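Local coordinates for AGR_L_2016p (Agrobacterium tumefaciens, PDB 2GVH), which probably hydrolyses the thioester bond of acyl-CoA molecules, as a tandem hotdog-fold thioesterase of the acyl-CoA hydrolase type, at residues G175-A189 against I210-A224. Sequence-based numbering, arbitrary orientation.
Sequences GRMFGGEAIAYMTKA and IDFARAIEIGEIVEA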
ATOM      1  N   GLY B 175      -5.210 -17.059  -1.066  1.00 71.94           N
ATOM      2  CA  GLY B 175      -5.695 -16.435   0.190  1.00 70.44           C
ATOM      3  C   GLY B 175      -4.764 -16.586   1.399  1.00 70.22           C
ATOM      4  O   GLY B 175      -5.200 -16.494   2.551  1.00 71.16           O
ATOM      5  N   ARG B 176      -3.475 -16.807   1.142  1.00 69.85           N
ATOM      6  CA  ARG B 176      -2.546 -17.140   2.210  1.00 68.04           C
ATOM      7  C   ARG B 176      -1.559 -16.017   2.324  1.00 67.40           C
ATOM      8  O   ARG B 176      -1.031 -15.550   1.297  1.00 68.23           O
ATOM      9  CB  ARG B 176      -1.778 -18.426   1.883  1.00 66.95           C
ATOM     10  CG  ARG B 176      -2.606 -19.672   1.941  1.00 70.62           C
ATOM     11  CD  ARG B 176      -1.730 -20.934   1.957  1.00 69.54           C
ATOM     12  NE  ARG B 176      -2.490 -22.144   1.639  1.00 74.16           N
ATOM     13  CZ  ARG B 176      -2.483 -22.741   0.447  1.00 76.19           C
ATOM     14  NH1 ARG B 176      -1.735 -22.248  -0.553  1.00 75.22           N
ATOM     15  NH2 ARG B 176      -3.208 -23.841   0.257  1.00 73.94           N
HETATM   16  N   MSE B 177      -1.298 -15.572   3.549  1.00 64.28           N
HETATM   17  CA  MSE B 177      -0.315 -14.517   3.748  1.00 63.31           C
HETATM   18  C   MSE B 177       1.058 -15.036   3.307  1.00 64.60           C
HETATM   19  O   MSE B 177       1.398 -16.192   3.619  1.00 67.22           O
HETATM   20  CB  MSE B 177      -0.260 -14.144   5.211  1.00 61.23           C
HETATM   21  CG  MSE B 177       0.632 -12.991   5.530  1.00 65.33           C
HETATM   22 SE   MSE B 177       0.539 -12.605   7.429  1.00 74.72          SE
HETATM   23  CE  MSE B 177       1.142 -10.708   7.300  1.00 69.69           C
ATOM     24  N   PHE B 178       1.813 -14.239   2.553  1.00 62.14           N
ATOM     25  CA  PHE B 178       3.188 -14.587   2.252  1.00 62.60           C
ATOM     26  C   PHE B 178       3.926 -14.642   3.560  1.00 63.77           C
ATOM     27  O   PHE B 178       3.755 -13.748   4.406  1.00 65.78           O
ATOM     28  CB  PHE B 178       3.871 -13.519   1.379  1.00 60.89           C
ATOM     29  CG  PHE B 178       3.263 -13.389   0.024  1.00 60.93           C
ATOM     30  CD1 PHE B 178       3.512 -14.354  -0.960  1.00 59.56           C
ATOM     31  CD2 PHE B 178       2.432 -12.317  -0.287  1.00 58.51           C
ATOM     32  CE1 PHE B 178       2.910 -14.247  -2.224  1.00 63.92           C
ATOM     33  CE2 PHE B 178       1.829 -12.211  -1.547  1.00 62.22           C
ATOM     34  CZ  PHE B 178       2.075 -13.171  -2.523  1.00 57.34           C
ATOM     35  N   GLY B 179       4.773 -15.653   3.716  1.00 60.14           N
ATOM     36  CA  GLY B 179       5.500 -15.850   4.969  1.00 59.89           C
ATOM     37  C   GLY B 179       6.469 -14.689   5.113  1.00 64.57           C
ATOM     38  O   GLY B 179       6.818 -14.275   6.247  1.00 66.58           O
ATOM     39  N   GLY B 180       6.934 -14.150   3.987  1.00 61.50           N
ATOM     40  CA  GLY B 180       7.810 -13.022   4.097  1.00 63.68           C
ATOM     41  C   GLY B 180       7.092 -11.868   4.756  1.00 64.91           C
ATOM     42  O   GLY B 180       7.695 -11.002   5.407  1.00 67.08           O
ATOM     43  N   GLU B 181       5.781 -11.853   4.623  1.00 64.20           N
ATOM     44  CA  GLU B 181       5.063 -10.712   5.115  1.00 64.02           C
ATOM     45  C   GLU B 181       4.754 -10.934   6.598  1.00 61.57           C
ATOM     46  O   GLU B 181       4.678 -10.016   7.365  1.00 63.12           O
ATOM     47  CB  GLU B 181       3.850 -10.456   4.231  1.00 62.29           C
ATOM     48  CG  GLU B 181       3.439  -9.043   4.241  1.00 72.56           C
ATOM     49  CD  GLU B 181       4.026  -8.303   3.103  1.00 78.63           C
ATOM     50  OE1 GLU B 181       4.219  -8.932   2.057  1.00 78.90           O
ATOM     51  OE2 GLU B 181       4.311  -7.104   3.244  1.00 86.71           O
ATOM     52  N   ALA B 182       4.654 -12.186   6.991  1.00 61.96           N
ATOM     53  CA  ALA B 182       4.571 -12.540   8.378  1.00 60.58           C
ATOM     54  C   ALA B 182       5.887 -12.292   9.071  1.00 61.52           C
ATOM     55  O   ALA B 182       5.924 -11.914  10.260  1.00 60.86           O
ATOM     56  CB  ALA B 182       4.175 -13.971   8.509  1.00 60.53           C
ATOM     57  N   ILE B 183       6.990 -12.507   8.342  1.00 62.57           N
ATOM     58  CA  ILE B 183       8.295 -12.333   8.932  1.00 62.64           C
ATOM     59  C   ILE B 183       8.450 -10.853   9.227  1.00 64.45           C
ATOM     60  O   ILE B 183       8.917 -10.478  10.305  1.00 67.83           O
ATOM     61  CB  ILE B 183       9.400 -12.845   8.006  1.00 65.29           C
ATOM     62  CG1 ILE B 183       9.560 -14.360   8.133  1.00 65.72           C
ATOM     63  CG2 ILE B 183      10.803 -12.213   8.314  1.00 61.28           C
ATOM     64  CD1 ILE B 183      10.290 -14.946   6.929  1.00 64.41           C
ATOM     65  N   ALA B 184       8.013 -10.016   8.295  1.00 64.10           N
ATOM     66  CA  ALA B 184       8.247  -8.566   8.411  1.00 64.54           C
ATOM     67  C   ALA B 184       7.472  -8.037   9.616  1.00 63.87           C
ATOM     68  O   ALA B 184       7.950  -7.213  10.356  1.00 64.99           O
ATOM     69  CB  ALA B 184       7.848  -7.848   7.152  1.00 63.46           C
ATOM     70  N   TYR B 185       6.298  -8.570   9.859  1.00 64.00           N
ATOM     71  CA  TYR B 185       5.568  -8.174  11.040  1.00 63.65           C
ATOM     72  C   TYR B 185       6.352  -8.585  12.293  1.00 65.00           C
ATOM     73  O   TYR B 185       6.435  -7.830  13.262  1.00 66.75           O
ATOM     74  CB  TYR B 185       4.147  -8.718  11.013  1.00 61.03           C
ATOM     75  CG  TYR B 185       3.280  -8.157  12.114  1.00 63.72           C
ATOM     76  CD1 TYR B 185       2.803  -6.841  12.062  1.00 62.90           C
ATOM     77  CD2 TYR B 185       2.965  -8.922  13.229  1.00 64.77           C
ATOM     78  CE1 TYR B 185       2.010  -6.297  13.095  1.00 63.38           C
ATOM     79  CE2 TYR B 185       2.188  -8.397  14.252  1.00 67.22           C
ATOM     80  CZ  TYR B 185       1.718  -7.097  14.199  1.00 67.07           C
ATOM     81  OH  TYR B 185       0.936  -6.636  15.265  1.00 67.78           O
HETATM   82  N   MSE B 186       7.028  -9.716  12.242  1.00 65.34           N
HETATM   83  CA  MSE B 186       7.723 -10.159  13.416  1.00 68.01           C
HETATM   84  C   MSE B 186       8.876  -9.242  13.673  1.00 68.80           C
HETATM   85  O   MSE B 186       9.196  -8.949  14.812  1.00 72.01           O
HETATM   86  CB  MSE B 186       8.209 -11.587  13.260  1.00 67.49           C
HETATM   87  CG  MSE B 186       7.106 -12.572  13.189  1.00 71.77           C
HETATM   88 SE   MSE B 186       7.826 -14.296  12.623  1.00 80.62          SE
HETATM   89  CE  MSE B 186       8.341 -14.996  14.391  1.00 75.68           C
ATOM     90  N   THR B 187       9.503  -8.797  12.612  1.00 67.59           N
ATOM     91  CA  THR B 187      10.602  -7.889  12.690  1.00 67.21           C
ATOM     92  C   THR B 187      10.156  -6.545  13.227  1.00 65.94           C
ATOM     93  O   THR B 187      10.756  -6.027  14.154  1.00 68.61           O
ATOM     94  CB  THR B 187      11.262  -7.712  11.300  1.00 68.58           C
ATOM     95  OG1 THR B 187      11.580  -8.998  10.788  1.00 69.28           O
ATOM     96  CG2 THR B 187      12.565  -6.949  11.418  1.00 64.08           C
ATOM     97  N   LYS B 188       9.129  -5.955  12.636  1.00 65.13           N
ATOM     98  CA  LYS B 188       8.449  -4.802  13.261  1.00 63.37           C
ATOM     99  C   LYS B 188       8.325  -4.990  14.789  1.00 62.79           C
ATOM    100  O   LYS B 188       8.805  -4.162  15.544  1.00 61.19           O
ATOM    101  CB  LYS B 188       7.086  -4.578  12.644  1.00 62.00           C
ATOM    102  CG  LYS B 188       6.491  -3.245  12.987  1.00 63.21           C
ATOM    103  CD  LYS B 188       5.092  -3.166  12.494  1.00 75.49           C
ATOM    104  CE  LYS B 188       4.823  -1.848  11.807  1.00 83.58           C
ATOM    105  NZ  LYS B 188       3.447  -1.942  11.234  1.00 90.50           N
ATOM    106  N   ALA B 189       7.730  -6.086  15.242  1.00 59.08           N
ATOM    107  CA  ALA B 189       7.628  -6.288  16.700  1.00 60.95           C
ATOM    108  C   ALA B 189       9.005  -6.334  17.387  1.00 61.20           C
ATOM    109  O   ALA B 189       9.185  -5.808  18.468  1.00 62.74           O
ATOM    110  CB  ALA B 189       6.779  -7.529  17.046  1.00 59.74           C
ATOM    111  N   ILE B 210      13.625 -19.444  10.912  1.00 67.74           N
ATOM    112  CA  ILE B 210      12.224 -19.340  11.287  1.00 67.20           C
ATOM    113  C   ILE B 210      11.467 -20.428  10.573  1.00 66.70           C
ATOM    114  O   ILE B 210      11.537 -20.493   9.334  1.00 66.74           O
ATOM    115  CB  ILE B 210      11.629 -17.982  10.871  1.00 68.82           C
ATOM    116  CG1 ILE B 210      12.304 -16.864  11.656  1.00 67.68           C
ATOM    117  CG2 ILE B 210      10.116 -17.955  11.148  1.00 68.15           C
ATOM    118  CD1 ILE B 210      11.975 -15.537  11.169  1.00 65.70           C
ATOM    119  N   ASP B 211      10.784 -21.273  11.357  1.00 66.94           N
ATOM    120  CA  ASP B 211       9.911 -22.343  10.852  1.00 66.77           C
ATOM    121  C   ASP B 211       8.461 -21.975  11.022  1.00 64.57           C
ATOM    122  O   ASP B 211       8.085 -21.472  12.064  1.00 65.37           O
ATOM    123  CB  ASP B 211      10.185 -23.657  11.581  1.00 68.69           C
ATOM    124  CG  ASP B 211      11.561 -24.231  11.247  1.00 73.85           C
ATOM    125  OD1 ASP B 211      11.842 -24.470  10.047  1.00 78.40           O
ATOM    126  OD2 ASP B 211      12.361 -24.446  12.181  1.00 79.11           O
ATOM    127  N   PHE B 212       7.651 -22.216   9.999  1.00 63.86           N
ATOM    128  CA  PHE B 212       6.240 -21.870  10.043  1.00 62.97           C
ATOM    129  C   PHE B 212       5.414 -23.096  10.288  1.00 63.05           C
ATOM    130  O   PHE B 212       5.545 -24.052   9.549  1.00 63.60           O
ATOM    131  CB  PHE B 212       5.797 -21.242   8.734  1.00 62.90           C
ATOM    132  CG  PHE B 212       6.255 -19.856   8.561  1.00 65.19           C
ATOM    133  CD1 PHE B 212       5.528 -18.811   9.100  1.00 67.60           C
ATOM    134  CD2 PHE B 212       7.415 -19.568   7.834  1.00 65.67           C
ATOM    135  CE1 PHE B 212       5.960 -17.489   8.921  1.00 67.45           C
ATOM    136  CE2 PHE B 212       7.842 -18.269   7.664  1.00 66.29           C
ATOM    137  CZ  PHE B 212       7.124 -17.229   8.214  1.00 65.09           C
ATOM    138  N   ALA B 213       4.546 -23.063  11.298  1.00 62.98           N
ATOM    139  CA  ALA B 213       3.749 -24.267  11.643  1.00 64.78           C
ATOM    140  C   ALA B 213       2.512 -24.388  10.781  1.00 66.73           C
ATOM    141  O   ALA B 213       2.164 -25.470  10.370  1.00 67.44           O
ATOM    142  CB  ALA B 213       3.376 -24.306  13.123  1.00 62.54           C
ATOM    143  N   ARG B 214       1.839 -23.281  10.510  1.00 69.86           N
ATOM    144  CA  ARG B 214       0.728 -23.283   9.559  1.00 72.75           C
ATOM    145  C   ARG B 214       0.744 -21.986   8.764  1.00 73.34           C
ATOM    146  O   ARG B 214       1.480 -21.075   9.089  1.00 75.00           O
ATOM    147  CB  ARG B 214      -0.634 -23.540  10.251  1.00 73.00           C
ATOM    148  CG  ARG B 214      -1.196 -22.387  11.036  1.00 74.98           C
ATOM    149  CD  ARG B 214      -2.545 -22.740  11.729  1.00 80.49           C
ATOM    150  NE  ARG B 214      -3.753 -22.641  10.892  1.00 89.22           N
ATOM    151  CZ  ARG B 214      -4.226 -21.511  10.354  1.00 96.54           C
ATOM    152  NH1 ARG B 214      -3.588 -20.346  10.523  1.00 94.71           N
ATOM    153  NH2 ARG B 214      -5.336 -21.549   9.620  1.00 92.81           N
ATOM    154  N   ALA B 215      -0.044 -21.932   7.702  1.00 74.58           N
ATOM    155  CA  ALA B 215      -0.136 -20.744   6.880  1.00 74.18           C
ATOM    156  C   ALA B 215      -1.238 -19.868   7.454  1.00 73.89           C
ATOM    157  O   ALA B 215      -2.225 -20.376   8.028  1.00 74.35           O
ATOM    158  CB  ALA B 215      -0.415 -21.117   5.439  1.00 73.80           C
ATOM    159  N   ILE B 216      -1.039 -18.558   7.308  1.00 72.51           N
ATOM    160  CA  ILE B 216      -1.961 -17.533   7.803  1.00 72.38           C
ATOM    161  C   ILE B 216      -2.905 -17.112   6.693  1.00 73.10           C
ATOM    162  O   ILE B 216      -2.453 -16.816   5.593  1.00 71.61           O
ATOM    163  CB  ILE B 216      -1.178 -16.280   8.292  1.00 72.20           C
ATOM    164  CG1 ILE B 216      -0.336 -16.665   9.500  1.00 70.11           C
ATOM    165  CG2 ILE B 216      -2.126 -15.138   8.679  1.00 67.91           C
ATOM    166  CD1 ILE B 216       0.827 -15.789   9.706  1.00 68.47           C
ATOM    167  N   GLU B 217      -4.202 -17.057   7.014  1.00 75.62           N
ATOM    168  CA  GLU B 217      -5.228 -16.705   6.045  1.00 78.35           C
ATOM    169  C   GLU B 217      -5.764 -15.276   6.104  1.00 80.10           C
ATOM    170  O   GLU B 217      -5.680 -14.594   7.115  1.00 79.14           O
ATOM    171  CB  GLU B 217      -6.359 -17.722   6.099  1.00 79.28           C
ATOM    172  CG  GLU B 217      -6.044 -18.921   5.212  1.00 86.56           C
ATOM    173  CD  GLU B 217      -6.651 -20.199   5.705  1.00 96.17           C
ATOM    174  OE1 GLU B 217      -7.859 -20.186   6.053  1.00101.02           O
ATOM    175  OE2 GLU B 217      -5.921 -21.218   5.723  1.00 95.84           O
ATOM    176  N   ILE B 218      -6.300 -14.839   4.972  1.00 83.15           N
ATOM    177  CA  ILE B 218      -6.784 -13.478   4.751  1.00 84.54           C
ATOM    178  C   ILE B 218      -7.805 -12.950   5.792  1.00 84.84           C
ATOM    179  O   ILE B 218      -7.725 -11.779   6.197  1.00 86.71           O
ATOM    180  CB  ILE B 218      -7.305 -13.326   3.269  1.00 85.68           C
ATOM    181  CG1 ILE B 218      -7.579 -11.868   2.897  1.00 84.86           C
ATOM    182  CG2 ILE B 218      -8.532 -14.221   3.008  1.00 88.10           C
ATOM    183  CD1 ILE B 218      -6.415 -10.995   3.042  1.00 87.41           C
ATOM    184  N   GLY B 219      -8.736 -13.792   6.240  1.00 82.59           N
ATOM    185  CA  GLY B 219      -9.735 -13.357   7.232  1.00 80.98           C
ATOM    186  C   GLY B 219      -9.256 -13.363   8.685  1.00 80.79           C
ATOM    187  O   GLY B 219     -10.066 -13.517   9.633  1.00 80.55           O
ATOM    188  N   GLU B 220      -7.944 -13.197   8.875  1.00 76.95           N
ATOM    189  CA  GLU B 220      -7.348 -13.386  10.197  1.00 73.70           C
ATOM    190  C   GLU B 220      -6.515 -12.200  10.650  1.00 72.96           C
ATOM    191  O   GLU B 220      -6.038 -11.385   9.819  1.00 72.98           O
ATOM    192  CB  GLU B 220      -6.478 -14.657  10.229  1.00 73.19           C
ATOM    193  CG  GLU B 220      -7.220 -15.978   9.962  1.00 73.26           C
ATOM    194  CD  GLU B 220      -6.325 -17.216   9.996  1.00 75.16           C
ATOM    195  OE1 GLU B 220      -5.093 -17.114   9.795  1.00 76.70           O
ATOM    196  OE2 GLU B 220      -6.867 -18.313  10.208  1.00 80.45           O
ATOM    197  N   ILE B 221      -6.343 -12.104  11.970  1.00 68.99           N
ATOM    198  CA  ILE B 221      -5.333 -11.193  12.497  1.00 67.60           C
ATOM    199  C   ILE B 221      -4.071 -11.941  12.875  1.00 66.53           C
ATOM    200  O   ILE B 221      -4.143 -13.106  13.260  1.00 66.80           O
ATOM    201  CB  ILE B 221      -5.834 -10.357  13.671  1.00 66.19           C
ATOM    202  CG1 ILE B 221      -6.406 -11.254  14.774  1.00 70.73           C
ATOM    203  CG2 ILE B 221      -6.868  -9.402  13.193  1.00 70.85           C
ATOM    204  CD1 ILE B 221      -6.218 -10.693  16.129  1.00 66.33           C
ATOM    205  N   VAL B 222      -2.920 -11.299  12.690  1.00 64.91           N
ATOM    206  CA  VAL B 222      -1.693 -11.774  13.296  1.00 64.02           C
ATOM    207  C   VAL B 222      -1.558 -11.132  14.684  1.00 63.39           C
ATOM    208  O   VAL B 222      -2.020 -10.013  14.908  1.00 63.95           O
ATOM    209  CB  VAL B 222      -0.442 -11.414  12.469  1.00 64.31           C
ATOM    210  CG1 VAL B 222      -0.396 -12.207  11.166  1.00 62.96           C
ATOM    211  CG2 VAL B 222      -0.381  -9.918  12.210  1.00 63.63           C
ATOM    212  N   GLU B 223      -0.927 -11.848  15.605  1.00 62.37           N
ATOM    213  CA  GLU B 223      -0.552 -11.301  16.901  1.00 62.44           C
ATOM    214  C   GLU B 223       0.899 -11.609  17.191  1.00 60.29           C
ATOM    215  O   GLU B 223       1.261 -12.761  17.300  1.00 59.97           O
ATOM    216  CB  GLU B 223      -1.430 -11.872  18.009  1.00 62.15           C
ATOM    217  CG  GLU B 223      -1.152 -11.277  19.345  1.00 67.04           C
ATOM    218  CD  GLU B 223      -2.113 -11.806  20.420  1.00 70.21           C
ATOM    219  OE1 GLU B 223      -3.306 -11.429  20.415  1.00 69.51           O
ATOM    220  OE2 GLU B 223      -1.680 -12.595  21.277  1.00 76.69           O
ATOM    221  N   ALA B 224       1.725 -10.569  17.289  1.00 59.41           N
ATOM    222  CA  ALA B 224       3.152 -10.749  17.586  1.00 59.80           C
ATOM    223  C   ALA B 224       3.494 -10.449  19.028  1.00 61.76           C
ATOM    224  O   ALA B 224       2.978  -9.495  19.588  1.00 64.64           O
ATOM    225  CB  ALA B 224       4.017  -9.895  16.639  1.00 57.59           C
TER
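Met177, a selenomethionine, turns CG anti to its own N (chi1 -175°) and stays extended beyond it; this brings SE against both Ile216 and Val222, 3.9 Å from Val222 CG1, with the Met177 and Ile216 side chains running side by side in the same direction. A similar first torsion in Tyr185 swings its ring over strand 220-224, where Val222 CG2 sits above one face, 3.8 Å from the ring centroid and 21° off the normal, a CH-pi contact. Ala224 CB approaches the same ring obliquely and also meets Ala189 CB at 3.7 Å. Nearer the start of the helix, the Phe212 ring receives Ile183 CG1 at its edge, 3.8 Å from CZ, while Ala182 CB touches both Phe212 CE1 and Ile216 CD1.

Before the helix the backbones themselves join. Met177 N donates to Ile216 O at 2.7 Å, nearly straight at the hydrogen (172°), whereas the bond from Ile218 N to Gly175 O is longer, 3.1 Å, and more bent. These two bonds flank the single beta bridge of Arg176 with Glu217. Beside them, Arg176 CD rests on Ala215 CB. The turn that follows is tied internally by Glu217 N, which reaches Glu220 OE1 from above the carboxylate plane.

Ile210 and Asp211 pair antiparallel with a strand of the second subunit, extending the sheet across the interface. Helix 179-189 and strand 220-224 approach to 8.9 Å between axes, and the apolar helix side facing the sheet matches the hotdog fold, in which a long central helix is wrapped by an antiparallel sheet.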